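Side-chain contacts in SusD superfamily protein (Parabacteroides distasonis, PDB 3OTN), which probably binds carbohydrate or other nutrients at the cell outer membrane: residues A[215-220]-A[368-373]; A[384-389]-A[407-412]. All coordinates share one frame; numbering follows the deposited sequence. Where two conformers were deposited one is given.

Overall arrangement
Both interactions belong to the helical part of this SusD-family chain and lie on the same side of its centre, their own centres about 13 Å apart. Interaction 1 joins helix 210-225 to helix 360-375; interaction 2 joins helix 380-392 to helix 403-418. Helix 360-375, one partner of interaction 1, also packs against helix 403-418: the CB of Ala368 lies 3.8 Å from CG2 of Val410, and Glu369 OE2 2.9 Å from Trp411 NE1 in a probable hydrogen bond. Small side chains go with a nearest CA pair 5.3 Å apart in interaction 1 (Ala217 and Ala370), branched and longer ones with 6.6 Å in interaction 2 (Val386 and Val410). The 1,2-ethanediol beside 384-389 probably comes from the crystallisation liquor and is not evidence of a nutrient site.

Interaction 1: A[215-220]-A[368-373]; sequences ESAKRS and AEAQVN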
ATOM      1  N   GLU A 215     -18.905   5.530   9.842  1.00 23.17           N
ATOM      2  CA  GLU A 215     -17.734   6.041  10.574  0.50 24.52           C
ATOM      3  C   GLU A 215     -16.567   6.305   9.614  1.00 23.79           C
ATOM      4  O   GLU A 215     -15.835   7.287   9.777  1.00 22.58           O
ATOM      5  CB  GLU A 215     -17.315   5.093  11.693  0.50 23.87           C
ATOM      6  CG  GLU A 215     -18.315   5.019  12.831  0.50 27.83           C
ATOM      7  CD  GLU A 215     -18.561   6.362  13.494  0.50 32.60           C
ATOM      8  OE1 GLU A 215     -17.566   7.028  13.862  0.50 24.85           O
ATOM      9  OE2 GLU A 215     -19.746   6.734  13.669  0.50 24.17           O
ATOM     10  N   SER A 216     -16.397   5.426   8.616  1.00 22.20           N
ATOM     11  CA  SER A 216     -15.348   5.593   7.573  1.00 22.70           C
ATOM     12  C   SER A 216     -15.557   6.875   6.789  1.00 21.56           C
ATOM     13  O   SER A 216     -14.643   7.714   6.700  1.00 21.63           O
ATOM     14  CB  SER A 216     -15.322   4.405   6.584  1.00 23.35           C
ATOM     15  OG  SER A 216     -14.352   4.580   5.541  1.00 20.23           O
ATOM     16  N   ALA A 217     -16.755   7.001   6.221  1.00 23.24           N
ATOM     17  CA  ALA A 217     -17.149   8.154   5.406  1.00 22.75           C
ATOM     18  C   ALA A 217     -16.914   9.506   6.129  1.00 23.99           C
ATOM     19  O   ALA A 217     -16.482  10.456   5.481  1.00 23.72           O
ATOM     20  CB  ALA A 217     -18.632   8.023   4.927  1.00 18.18           C
ATOM     21  N   LYS A 218     -17.147   9.556   7.450  1.00 24.43           N
ATOM     22  CA  LYS A 218     -16.904  10.752   8.266  0.50 26.54           C
ATOM     23  C   LYS A 218     -15.446  11.218   8.115  1.00 26.32           C
ATOM     24  O   LYS A 218     -15.161  12.421   7.935  1.00 23.85           O
ATOM     25  CB  LYS A 218     -17.208  10.454   9.758  0.50 26.94           C
ATOM     26  CG  LYS A 218     -17.302  11.682  10.671  0.50 30.69           C
ATOM     27  CD  LYS A 218     -17.230  11.350  12.190  0.50 35.16           C
ATOM     28  CE  LYS A 218     -18.450  10.578  12.731  0.50 40.43           C
ATOM     29  NZ  LYS A 218     -18.326  10.164  14.191  0.50 34.06           N
ATOM     30  N   ARG A 219     -14.522  10.260   8.212  1.00 24.56           N
ATOM     31  CA  ARG A 219     -13.098  10.580   8.180  1.00 22.60           C
ATOM     32  C   ARG A 219     -12.603  11.026   6.823  1.00 21.82           C
ATOM     33  O   ARG A 219     -11.882  11.998   6.735  1.00 20.43           O
ATOM     34  CB  ARG A 219     -12.229   9.432   8.693  1.00 21.20           C
ATOM     35  CG  ARG A 219     -12.065   9.409  10.209  1.00 27.29           C
ATOM     36  CD  ARG A 219     -13.333   9.323  10.927  1.00 24.50           C
ATOM     37  NE  ARG A 219     -13.194   9.315  12.370  1.00 25.54           N
ATOM     38  CZ  ARG A 219     -14.108   8.818  13.202  1.00 22.68           C
ATOM     39  NH1 ARG A 219     -15.236   8.280  12.744  1.00 28.72           N
ATOM     40  NH2 ARG A 219     -13.904   8.882  14.507  1.00 27.85           N
ATOM     41  N   SER A 220     -12.956  10.288   5.782  1.00 21.68           N
ATOM     42  CA  SER A 220     -12.560  10.670   4.424  1.00 21.32           C
ATOM     43  C   SER A 220     -13.172  12.020   4.024  1.00 23.30           C
ATOM     44  O   SER A 220     -12.500  12.821   3.343  1.00 22.75           O
ATOM     45  CB  SER A 220     -12.867   9.540   3.425  1.00 19.50           C
ATOM     46  OG  SER A 220     -14.193   9.083   3.590  1.00 24.74           O
ATOM     47  N   ALA A 368     -16.407   7.557  -1.559  1.00 21.80           N
ATOM     48  CA  ALA A 368     -17.486   7.073  -2.456  1.00 20.95           C
ATOM     49  C   ALA A 368     -17.956   5.670  -2.058  1.00 21.63           C
ATOM     50  O   ALA A 368     -19.161   5.406  -2.030  1.00 23.09           O
ATOM     51  CB  ALA A 368     -17.063   7.079  -3.932  1.00 21.32           C
ATOM     52  N   GLU A 369     -17.009   4.784  -1.760  1.00 18.90           N
ATOM     53  CA  GLU A 369     -17.348   3.404  -1.394  1.00 20.74           C
ATOM     54  C   GLU A 369     -18.103   3.325  -0.082  1.00 19.14           C
ATOM     55  O   GLU A 369     -19.161   2.719  -0.010  1.00 21.46           O
ATOM     56  CB  GLU A 369     -16.106   2.494  -1.392  1.00 20.00           C
ATOM     57  CG  GLU A 369     -16.470   1.030  -1.085  1.00 22.33           C
ATOM     58  CD  GLU A 369     -15.335   0.020  -1.324  1.00 19.91           C
ATOM     59  OE1 GLU A 369     -14.251   0.421  -1.736  1.00 22.20           O
ATOM     60  OE2 GLU A 369     -15.572  -1.194  -1.128  1.00 21.90           O
ATOM     61  N   ALA A 370     -17.566   3.942   0.958  1.00 20.73           N
ATOM     62  CA  ALA A 370     -18.224   3.967   2.264  1.00 22.03           C
ATOM     63  C   ALA A 370     -19.612   4.614   2.207  1.00 23.97           C
ATOM     64  O   ALA A 370     -20.570   4.121   2.836  1.00 22.56           O
ATOM     65  CB  ALA A 370     -17.339   4.710   3.295  1.00 21.08           C
ATOM     66  N   GLN A 371     -19.702   5.738   1.487  1.00 25.08           N
ATOM     67  CA  GLN A 371     -20.933   6.526   1.403  1.00 25.60           C
ATOM     68  C   GLN A 371     -22.039   5.717   0.737  1.00 24.65           C
ATOM     69  O   GLN A 371     -23.162   5.643   1.271  1.00 24.51           O
ATOM     70  CB  GLN A 371     -20.706   7.865   0.661  1.00 25.82           C
ATOM     71  CG  GLN A 371     -21.902   8.788   0.658  1.00 28.27           C
ATOM     72  CD  GLN A 371     -22.837   8.543  -0.531  1.00 27.59           C
ATOM     73  OE1 GLN A 371     -22.383   8.469  -1.667  1.00 25.51           O
ATOM     74  NE2 GLN A 371     -24.134   8.432  -0.271  1.00 25.63           N
ATOM     75  N   VAL A 372     -21.735   5.106  -0.409  1.00 24.69           N
ATOM     76  CA  VAL A 372     -22.748   4.317  -1.096  1.00 27.45           C
ATOM     77  C   VAL A 372     -23.177   3.081  -0.279  1.00 26.74           C
ATOM     78  O   VAL A 372     -24.340   2.695  -0.306  1.00 26.89           O
ATOM     79  CB  VAL A 372     -22.367   3.923  -2.546  1.00 26.16           C
ATOM     80  CG1 VAL A 372     -21.305   2.835  -2.578  1.00 27.43           C
ATOM     81  CG2 VAL A 372     -23.623   3.474  -3.278  1.00 31.75           C
ATOM     82  N   ASN A 373     -22.243   2.483   0.442  1.00 25.42           N
ATOM     83  CA  ASN A 373     -22.538   1.341   1.296  1.00 26.62           C
ATOM     84  C   ASN A 373     -23.369   1.742   2.519  1.00 27.97           C
ATOM     85  O   ASN A 373     -24.305   1.050   2.875  1.00 29.46           O
ATOM     86  CB  ASN A 373     -21.226   0.634   1.731  1.00 25.42           C
ATOM     87  CG  ASN A 373     -20.765  -0.442   0.742  1.00 27.20           C
ATOM     88  OD1 ASN A 373     -21.435  -1.451   0.571  1.00 31.75           O
ATOM     89  ND2 ASN A 373     -19.601  -0.249   0.136  1.00 25.99           N
TER
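A helix-helix crossing built on small side chains joins 215-220 to 368-373 in the helical part of this SusD-family protein, with Ser216 and Ala217 on one side and Ala370 on the other. The segment axes approach to 8.3 Å, their directions 141° apart, and the CA atoms of Ala217 and Ala370 are 5.3 Å from each other. At the centre stands the methyl group of Ala370, which points at the opposite helix and reaches its backbone: its CB lies 3.8 Å from the N of Ala217 and 3.9 Å from the CB of that residue. Ser216 holds its OG anti to the backbone N (chi1 178°), a setting that lays it 3.7 Å from Ala370 CB and lets it hydrogen-bond with Ala195 O. Gln371 marks the margin, its backbone N 4.3 Å from Ala217 CB, while its amide turns away to partners that include Ser382 and Thr377. With no hydrogen bond across the pair, van der Waals fit carries the contact. Helix 187-202 packs against 215-220, touching Ser216 through Leu199, and helix 403-418 meets 368-373 through Ala368 and Glu369, placing the crossing within a succession of packed helices.

Interaction 2: A[384-389]-A[407-412]; sequences DIVNQI and LEEVWD. With EDO (1,2-ethanediol), chain S.
Val386 meets Glu409 and Val410 where helix 380-392 packs against helix 403-418 in the helical RagB/SusD region, consistent with the family's place in the TPR clan; the buried contact illustrates how one branched side chain can serve two neighbours. From its CB, which points toward the opposite helix, the valine forks. CG1 stands anti to the backbone N (chi1 167°) and meets the CG of Glu409 at 3.7 Å, with the carboxylate OE2 of Glu409 farther along at 4.1 Å. CG2, on the backbone-N side of the fork, instead reaches the CG2 methyl of Val410 at 3.8 Å. The two valine side chains cross at about a right angle and meet methyl to methyl. The nearest CA atoms, of Val386 and Val410, are 6.6 Å apart, and the side chains span the interval.

Glu409 offers its aliphatic part to the valine. A turn about the CB-CG bond (chi2 61°) folds its chain and brings OE2 near the flank of CG1, yet the polar end is occupied elsewhere: OE2 accepts a hydrogen bond from Gln413 NE2 and forms a salt bridge with Arg390 NH1. Phe398, from a loop, touches both Val386 and Glu409. On 384-389, Gln388, in one of its two conformers, places NE2 3.1 Å from O1 of a 1,2-ethanediol, probably from the crystallisation liquor, in a hydrogen bond that holds for that conformer; Gln381 and Tyr360 also bond this molecule.

No hydrogen bond links the two segments, so their direct union is apolar. The buried carboxylate of Glu409 nevertheless has charged and polar partners, and the neighbouring arginine would be expected to favour its ionised form, while its CG packs against Val386.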
ATOM      1  N   ASP A 384     -19.456  13.136  -8.065  1.00 28.33           N
ATOM      2  CA  ASP A 384     -18.406  14.049  -8.536  1.00 27.11           C
ATOM      3  C   ASP A 384     -17.011  13.395  -8.460  1.00 25.33           C
ATOM      4  O   ASP A 384     -16.202  13.600  -9.337  1.00 25.98           O
ATOM      5  CB  ASP A 384     -18.419  15.380  -7.744  1.00 25.85           C
ATOM      6  CG  ASP A 384     -19.615  16.258  -8.058  1.00 29.35           C
ATOM      7  OD1 ASP A 384     -20.309  16.038  -9.073  1.00 37.85           O
ATOM      8  OD2 ASP A 384     -19.873  17.195  -7.272  1.00 31.96           O
ATOM      9  N   ILE A 385     -16.739  12.611  -7.419  1.00 27.23           N
ATOM     10  CA  ILE A 385     -15.438  11.921  -7.250  1.00 25.50           C
ATOM     11  C   ILE A 385     -15.182  10.944  -8.416  1.00 25.31           C
ATOM     12  O   ILE A 385     -14.133  11.012  -9.067  1.00 28.20           O
ATOM     13  CB  ILE A 385     -15.373  11.203  -5.866  1.00 25.95           C
ATOM     14  CG1 ILE A 385     -15.122  12.229  -4.760  1.00 24.84           C
ATOM     15  CG2 ILE A 385     -14.322  10.043  -5.830  1.00 24.56           C
ATOM     16  CD1 ILE A 385     -15.493  11.733  -3.348  1.00 22.01           C
ATOM     17  N   VAL A 386     -16.169  10.104  -8.714  1.00 24.10           N
ATOM     18  CA  VAL A 386     -16.078   9.175  -9.827  1.00 25.19           C
ATOM     19  C   VAL A 386     -15.898   9.916 -11.158  1.00 25.98           C
ATOM     20  O   VAL A 386     -15.063   9.530 -11.971  1.00 24.67           O
ATOM     21  CB  VAL A 386     -17.299   8.208  -9.876  1.00 26.62           C
ATOM     22  CG1 VAL A 386     -17.349   7.473 -11.175  1.00 25.97           C
ATOM     23  CG2 VAL A 386     -17.194   7.200  -8.723  1.00 24.10           C
ATOM     24  N   ASN A 387     -16.632  11.007 -11.363  1.00 24.63           N
ATOM     25  CA  ASN A 387     -16.482  11.768 -12.618  1.00 25.71           C
ATOM     26  C   ASN A 387     -15.164  12.548 -12.762  1.00 26.46           C
ATOM     27  O   ASN A 387     -14.670  12.709 -13.871  1.00 26.74           O
ATOM     28  CB  ASN A 387     -17.689  12.677 -12.833  1.00 25.68           C
ATOM     29  CG  ASN A 387     -18.956  11.894 -13.150  1.00 29.86           C
ATOM     30  OD1 ASN A 387     -18.907  10.773 -13.657  1.00 30.20           O
ATOM     31  ND2 ASN A 387     -20.092  12.489 -12.861  1.00 27.86           N
ATOM     32  N   GLN A 388     -14.602  13.012 -11.645  1.00 28.11           N
ATOM     33  CA  GLN A 388     -13.294  13.681 -11.649  0.50 27.99           C
ATOM     34  C   GLN A 388     -12.192  12.686 -12.025  1.00 25.22           C
ATOM     35  O   GLN A 388     -11.345  12.990 -12.847  1.00 25.34           O
ATOM     36  CB  GLN A 388     -13.006  14.342 -10.288  0.50 27.86           C
ATOM     37  CG  GLN A 388     -13.876  15.586  -9.989  0.50 32.03           C
ATOM     38  CD  GLN A 388     -14.086  15.817  -8.485  0.50 36.66           C
ATOM     39  OE1 GLN A 388     -13.484  15.127  -7.649  0.50 29.77           O
ATOM     40  NE2 GLN A 388     -14.955  16.776  -8.138  0.50 26.37           N
ATOM     41  N   ILE A 389     -12.229  11.487 -11.426  1.00 25.25           N
ATOM     42  CA  ILE A 389     -11.230  10.430 -11.688  1.00 24.05           C
ATOM     43  C   ILE A 389     -11.337   9.935 -13.113  1.00 23.50           C
ATOM     44  O   ILE A 389     -10.342   9.810 -13.805  1.00 22.13           O
ATOM     45  CB  ILE A 389     -11.271   9.306 -10.587  1.00 26.67           C
ATOM     46  CG1 ILE A 389     -10.876   9.941  -9.227  1.00 20.08           C
ATOM     47  CG2 ILE A 389     -10.358   8.123 -10.951  1.00 20.26           C
ATOM     48  CD1 ILE A 389     -11.281   9.123  -8.005  1.00 21.40           C
ATOM     49  N   LEU A 407     -21.377   1.225  -6.985  1.00 23.71           N
ATOM     50  CA  LEU A 407     -20.321   0.598  -6.199  1.00 23.04           C
ATOM     51  C   LEU A 407     -19.292  -0.118  -7.084  1.00 23.50           C
ATOM     52  O   LEU A 407     -18.079  -0.023  -6.848  1.00 22.31           O
ATOM     53  CB  LEU A 407     -20.920  -0.353  -5.175  1.00 22.67           C
ATOM     54  CG  LEU A 407     -19.993  -1.078  -4.206  1.00 29.98           C
ATOM     55  CD1 LEU A 407     -19.035  -0.117  -3.519  1.00 25.39           C
ATOM     56  CD2 LEU A 407     -20.825  -1.850  -3.195  1.00 26.41           C
ATOM     57  N   GLU A 408     -19.759  -0.809  -8.125  1.00 22.90           N
ATOM     58  CA  GLU A 408     -18.834  -1.516  -8.995  1.00 24.27           C
ATOM     59  C   GLU A 408     -17.979  -0.549  -9.836  1.00 23.10           C
ATOM     60  O   GLU A 408     -16.818  -0.865 -10.159  1.00 23.55           O
ATOM     61  CB  GLU A 408     -19.581  -2.552  -9.847  1.00 22.91           C
ATOM     62  CG  GLU A 408     -20.142  -3.669  -8.976  1.00 25.40           C
ATOM     63  CD  GLU A 408     -20.715  -4.849  -9.734  1.00 36.45           C
ATOM     64  OE1 GLU A 408     -20.599  -4.897 -10.970  1.00 29.65           O
ATOM     65  OE2 GLU A 408     -21.265  -5.747  -9.055  1.00 36.22           O
ATOM     66  N   GLU A 409     -18.533   0.606 -10.192  1.00 25.38           N
ATOM     67  CA  GLU A 409     -17.752   1.653 -10.890  1.00 24.81           C
ATOM     68  C   GLU A 409     -16.675   2.248  -9.985  1.00 25.55           C
ATOM     69  O   GLU A 409     -15.575   2.516 -10.466  1.00 24.98           O
ATOM     70  CB  GLU A 409     -18.655   2.761 -11.424  1.00 25.88           C
ATOM     71  CG  GLU A 409     -17.922   3.950 -12.059  1.00 27.42           C
ATOM     72  CD  GLU A 409     -17.086   3.568 -13.274  1.00 27.32           C
ATOM     73  OE1 GLU A 409     -17.351   2.533 -13.927  1.00 29.66           O
ATOM     74  OE2 GLU A 409     -16.176   4.342 -13.595  1.00 31.52           O
ATOM     75  N   VAL A 410     -16.980   2.442  -8.694  1.00 23.88           N
ATOM     76  CA  VAL A 410     -15.960   2.894  -7.695  1.00 23.39           C
ATOM     77  C   VAL A 410     -14.842   1.852  -7.602  1.00 19.73           C
ATOM     78  O   VAL A 410     -13.663   2.173  -7.701  1.00 19.88           O
ATOM     79  CB  VAL A 410     -16.597   3.121  -6.309  1.00 22.74           C
ATOM     80  CG1 VAL A 410     -15.536   3.361  -5.237  1.00 20.93           C
ATOM     81  CG2 VAL A 410     -17.625   4.274  -6.368  1.00 20.80           C
ATOM     82  N   TRP A 411     -15.234   0.582  -7.482  1.00 21.86           N
ATOM     83  CA  TRP A 411     -14.278  -0.512  -7.516  1.00 22.63           C
ATOM     84  C   TRP A 411     -13.443  -0.451  -8.799  1.00 23.19           C
ATOM     85  O   TRP A 411     -12.212  -0.544  -8.733  1.00 21.74           O
ATOM     86  CB  TRP A 411     -14.953  -1.861  -7.402  1.00 20.22           C
ATOM     87  CG  TRP A 411     -15.498  -2.193  -6.048  1.00 26.86           C
ATOM     88  CD1 TRP A 411     -15.228  -1.565  -4.841  1.00 22.75           C
ATOM     89  CD2 TRP A 411     -16.394  -3.252  -5.750  1.00 22.86           C
ATOM     90  NE1 TRP A 411     -15.914  -2.184  -3.830  1.00 24.65           N
ATOM     91  CE2 TRP A 411     -16.647  -3.213  -4.356  1.00 21.53           C
ATOM     92  CE3 TRP A 411     -17.035  -4.226  -6.528  1.00 22.99           C
ATOM     93  CZ2 TRP A 411     -17.486  -4.138  -3.722  1.00 24.33           C
ATOM     94  CZ3 TRP A 411     -17.876  -5.151  -5.889  1.00 26.47           C
ATOM     95  CH2 TRP A 411     -18.097  -5.085  -4.505  1.00 25.82           C
ATOM     96  N   ASP A 412     -14.101  -0.260  -9.950  1.00 23.74           N
ATOM     97  CA  ASP A 412     -13.382  -0.187 -11.218  1.00 23.01           C
ATOM     98  C   ASP A 412     -12.282   0.882 -11.166  1.00 23.86           C
ATOM     99  O   ASP A 412     -11.104   0.621 -11.527  1.00 22.69           O
ATOM    100  CB  ASP A 412     -14.313   0.111 -12.397  1.00 25.38           C
ATOM    101  CG  ASP A 412     -15.005  -1.142 -12.975  1.00 26.45           C
ATOM    102  OD1 ASP A 412     -14.900  -2.275 -12.432  1.00 22.39           O
ATOM    103  OD2 ASP A 412     -15.681  -0.975 -14.006  1.00 31.06           O
TER
HETATM  104  C1  EDO S 632     -14.006  16.799  -4.159  1.00 49.94           C
HETATM  105  O1  EDO S 632     -15.097  16.924  -5.077  1.00 49.23           O
HETATM  106  C2  EDO S 632     -12.722  16.507  -4.925  1.00 48.29           C
HETATM  107  O2  EDO S 632     -11.612  17.088  -4.229  1.00 57.68           O